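Local coordinates for carbonic anhydrase (Porphyridium purpureum, PDB 1DDZ) that catalyses the zinc-dependent reversible hydration of carbon dioxide to hydrogencarbonate and a proton, as a beta-class carbonic anhydrase, at the interface of chains A and B. Sequence-based numbering; all coordinates share one arbitrary frame. Chains: chain A/B, Carbonic anhydrase.

Contacts 1 and 2 belong to one two-fold symmetric interface between identical chains, and the centres of their C-alpha atoms lie about 42 Å apart. They share no residue. Contact 1 is apolar: a loop of chain A sets A:Leu247 against the end of helix 361-373 and helix 134-141 of chain B. Contact 2 is charged: helix 449-456 and a segment near the C-terminus of chain A surround B:Arg398. Since each contact recurs with the chains exchanged, the chains are joined at widely separated points by both apolar packing and ion pairing, as would be expected if the deposited dimer is the working form.

Contact 1: the interface of chains A and B. Residues chain A 247, 252; chain B 138, 145, 369, 373-374.
A:Leu247 swings its CG anti to the backbone N (chi1 -176°), which points both methyl groups away from its loop and into chain B, where B:Tyr369 and B:Tyr373 receive them. B:Tyr369, near the end of helix 361-373, also has CG anti to its backbone N, whereas B:Tyr373, one turn later, has CG anti to its carbonyl carbon (chi1 -58°); the two phenol rings are thereby sent in different directions, and the leucine crosses each side chain at about a right angle. The two branches divide the work. A:Leu247 CD2 reaches the methyl of B:Ala138, on helix 134-141, with CB at 3.8 Å. A:Leu247 CD2 also meets CE1 of B:Tyr369 at 3.9 Å. From the loop, CD1 of B:Leu145 approaches A:Leu247 CD2 at 4.0 Å. The other branch, A:Leu247 CD1, packs against CB of B:Tyr373 at 3.9 Å. It also touches the phenol oxygen of B:Tyr369. One side chain of chain A thus bridges helix 134-141, the loop carrying B:Leu145 and helix 361-373 of the partner.

A:Pro252 adds a looser flank, though it is poorly ordered: its ring lies near the hydroxyl of B:Tyr369 and crosses the side chain of B:Leu374, which follows directly after the helix. No hydrogen bond or salt bridge spans this patch, so its contribution to the deposited dimer probably rests on shape and the burial of apolar surface, with A:Leu247 giving up 83 Å² to chain B. These van der Waals distances indicate close but unstrained packing.

Within chain B, a polar tie steadies part of the receiving surface. The phenol of B:Tyr373 donates to the backbone carbonyl of B:Leu145, linking the helix end to the loop and probably limiting how far the ring can shift. In that bond B:Tyr373 OH lies 2.6 Å from B:Leu145 O, which sits at the ring's edge, while the hydroxyl stands above the carbonyl plane.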
# COMPACT_ATOMS: atom_id res chain seq x y z
N LEU A 247 -25.43 2.67 4.30
CA LEU A 247 -24.45 2.97 3.26
C LEU A 247 -24.51 2.04 2.04
O LEU A 247 -24.43 2.50 0.89
CB LEU A 247 -23.04 2.98 3.84
CG LEU A 247 -21.93 3.38 2.88
CD1 LEU A 247 -22.15 4.80 2.37
CD2 LEU A 247 -20.61 3.26 3.58
N PRO A 252 -25.72 7.24 2.80
CA PRO A 252 -24.59 7.47 3.70
C PRO A 252 -24.91 8.48 4.81
O PRO A 252 -24.11 8.71 5.70
CB PRO A 252 -23.53 8.03 2.75
CG PRO A 252 -24.35 8.87 1.80
CD PRO A 252 -25.58 8.00 1.54
N ALA B 138 -18.84 5.43 8.46
CA ALA B 138 -18.93 4.07 7.95
C ALA B 138 -18.16 3.12 8.86
O ALA B 138 -18.62 2.02 9.14
CB ALA B 138 -18.37 4.00 6.51
N LEU B 145 -18.33 -4.16 4.26
CA LEU B 145 -18.17 -3.22 3.15
C LEU B 145 -17.17 -3.66 2.07
O LEU B 145 -16.98 -2.95 1.08
CB LEU B 145 -17.79 -1.83 3.67
CG LEU B 145 -18.81 -1.09 4.55
CD1 LEU B 145 -18.28 0.30 4.86
CD2 LEU B 145 -20.16 -0.97 3.87
N TYR B 369 -15.88 3.33 -2.85
CA TYR B 369 -16.79 4.16 -2.08
C TYR B 369 -17.69 4.98 -2.99
O TYR B 369 -18.89 5.06 -2.76
CB TYR B 369 -16.01 5.09 -1.13
CG TYR B 369 -16.92 5.83 -0.18
CD1 TYR B 369 -17.36 5.23 1.00
CD2 TYR B 369 -17.37 7.11 -0.47
CE1 TYR B 369 -18.25 5.88 1.86
CE2 TYR B 369 -18.27 7.78 0.40
CZ TYR B 369 -18.69 7.14 1.55
OH TYR B 369 -19.57 7.76 2.39
N TYR B 373 -20.91 2.56 -3.36
CA TYR B 373 -21.77 3.11 -2.31
C TYR B 373 -22.47 4.42 -2.64
O TYR B 373 -23.68 4.50 -2.48
CB TYR B 373 -21.02 3.16 -0.98
CG TYR B 373 -20.55 1.79 -0.60
CD1 TYR B 373 -19.22 1.54 -0.26
CD2 TYR B 373 -21.42 0.70 -0.66
CE1 TYR B 373 -18.78 0.23 0.01
CE2 TYR B 373 -20.98 -0.62 -0.39
CZ TYR B 373 -19.67 -0.85 -0.05
OH TYR B 373 -19.30 -2.15 0.34
N LEU B 374 -21.75 5.42 -3.13
CA LEU B 374 -22.40 6.68 -3.49
C LEU B 374 -23.09 6.56 -4.85
O LEU B 374 -23.95 7.36 -5.19
CB LEU B 374 -21.39 7.82 -3.56
CG LEU B 374 -20.54 8.18 -2.34
CD1 LEU B 374 -19.75 9.44 -2.69
CD2 LEU B 374 -21.43 8.42 -1.11

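Contact 2: the interface of chains A and B. Residues chain A 452-453, 456, 485, 487; chain B 396, 398, 410.
The guanidinium of B:Arg398 has one face against A:Gln452, whose CB stands 3.7 Å from CZ, over the centre of the plane, while carboxylates of A:Asp453, A:Asp456 and A:Asp487 line its edge. A:Asp456 comes tip to tip and nearly coplanar, its plane turned 13° from the guanidinium. A:Asp456 OD1 is gripped by both terminal nitrogens of B:Arg398: NH1 lies at 2.9 Å on the syn lone pair of that oxygen, and NH2 at 3.2 Å nearly along the C-O axis. The carboxylate reaches this position with chi1 at 57°, CG lying between the backbone N and the carbonyl carbon. A:Asp453 instead slides alongside the arginine in the opposite direction, and its OD1 takes a second bond from NH1 of B:Arg398 at 3.1 Å. A:Asp487 OD2 forms a longer salt bridge to B:Arg398 NH2, 3.4 Å, and its OD1 accepts a weak hydrogen bond from the same nitrogen. A:Asn485 ND2 donates to OD2 from above the carboxylate plane, helping to hold it. An alanine in place of B:Arg398 would probably leave the three clustered aspartates without their shared positive mate and open a gap over A:Gln452. B:Asp396 lies beside A:Asp487, and the charges of B:Arg398 and the more distant B:Arg410 are likely to ease repulsion between the acids. This inter-chain salt-bridge cluster pins one arginine to helix 449-456 and the C-terminal segment of chain A, and probably helps to fix how the two chains sit together.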
# COMPACT_ATOMS: atom_id res chain seq x y z
N GLN A 452 19.45 1.17 -8.15
CA GLN A 452 20.19 2.20 -8.88
C GLN A 452 21.22 2.88 -7.96
O GLN A 452 22.38 3.07 -8.33
CB GLN A 452 19.24 3.22 -9.50
CG GLN A 452 18.47 2.70 -10.69
CD GLN A 452 19.38 2.37 -11.87
OE1 GLN A 452 20.17 3.20 -12.32
NE2 GLN A 452 19.26 1.15 -12.39
N ASP A 453 20.81 3.19 -6.73
CA ASP A 453 21.72 3.80 -5.76
C ASP A 453 22.88 2.86 -5.46
O ASP A 453 24.04 3.26 -5.46
CB ASP A 453 21.01 4.11 -4.45
CG ASP A 453 20.14 5.35 -4.53
OD1 ASP A 453 20.22 6.08 -5.54
OD2 ASP A 453 19.37 5.61 -3.58
N ASP A 456 25.29 2.69 -8.72
CA ASP A 456 26.19 3.81 -8.91
C ASP A 456 27.00 4.17 -7.64
O ASP A 456 27.76 5.14 -7.63
CB ASP A 456 25.53 4.99 -9.63
CG ASP A 456 24.32 5.50 -8.94
OD1 ASP A 456 23.36 5.87 -9.65
OD2 ASP A 456 24.33 5.55 -7.70
N ASN A 485 22.53 1.66 -15.99
CA ASN A 485 22.00 2.95 -15.59
C ASN A 485 20.62 3.13 -16.17
O ASN A 485 20.38 2.81 -17.33
CB ASN A 485 22.90 4.07 -16.09
CG ASN A 485 22.44 5.41 -15.64
OD1 ASN A 485 21.84 6.16 -16.40
ND2 ASN A 485 22.66 5.71 -14.36
N ASP A 487 19.03 6.13 -16.27
CA ASP A 487 18.77 7.55 -16.47
C ASP A 487 18.54 7.92 -17.94
O ASP A 487 19.24 7.44 -18.83
CB ASP A 487 19.89 8.40 -15.85
CG ASP A 487 20.02 8.19 -14.32
OD1 ASP A 487 19.01 7.90 -13.63
OD2 ASP A 487 21.15 8.31 -13.79
N ASP B 396 16.36 12.56 -12.50
CA ASP B 396 17.29 11.58 -11.93
C ASP B 396 17.25 11.45 -10.39
O ASP B 396 18.16 10.87 -9.79
CB ASP B 396 18.72 11.94 -12.37
CG ASP B 396 18.86 12.15 -13.90
OD1 ASP B 396 18.14 11.49 -14.69
OD2 ASP B 396 19.70 12.99 -14.31
N ARG B 398 16.61 10.25 -6.60
CA ARG B 398 16.55 8.91 -6.00
C ARG B 398 15.78 8.80 -4.67
O ARG B 398 16.12 7.98 -3.82
CB ARG B 398 17.96 8.34 -5.84
CG ARG B 398 18.72 8.23 -7.16
CD ARG B 398 18.14 7.13 -8.03
NE ARG B 398 18.76 7.12 -9.34
CZ ARG B 398 20.04 6.83 -9.54
NH1 ARG B 398 20.82 6.54 -8.51
NH2 ARG B 398 20.56 6.90 -10.77
N ARG B 410 7.13 6.38 -15.95
CA ARG B 410 8.23 5.94 -16.79
C ARG B 410 7.77 4.79 -17.68
O ARG B 410 8.12 4.74 -18.85
CB ARG B 410 9.42 5.53 -15.93
CG ARG B 410 10.38 6.66 -15.63
CD ARG B 410 11.04 7.16 -16.90
NE ARG B 410 12.45 7.39 -16.64
CZ ARG B 410 13.44 6.63 -17.09
NH1 ARG B 410 13.22 5.60 -17.89
NH2 ARG B 410 14.66 6.84 -16.62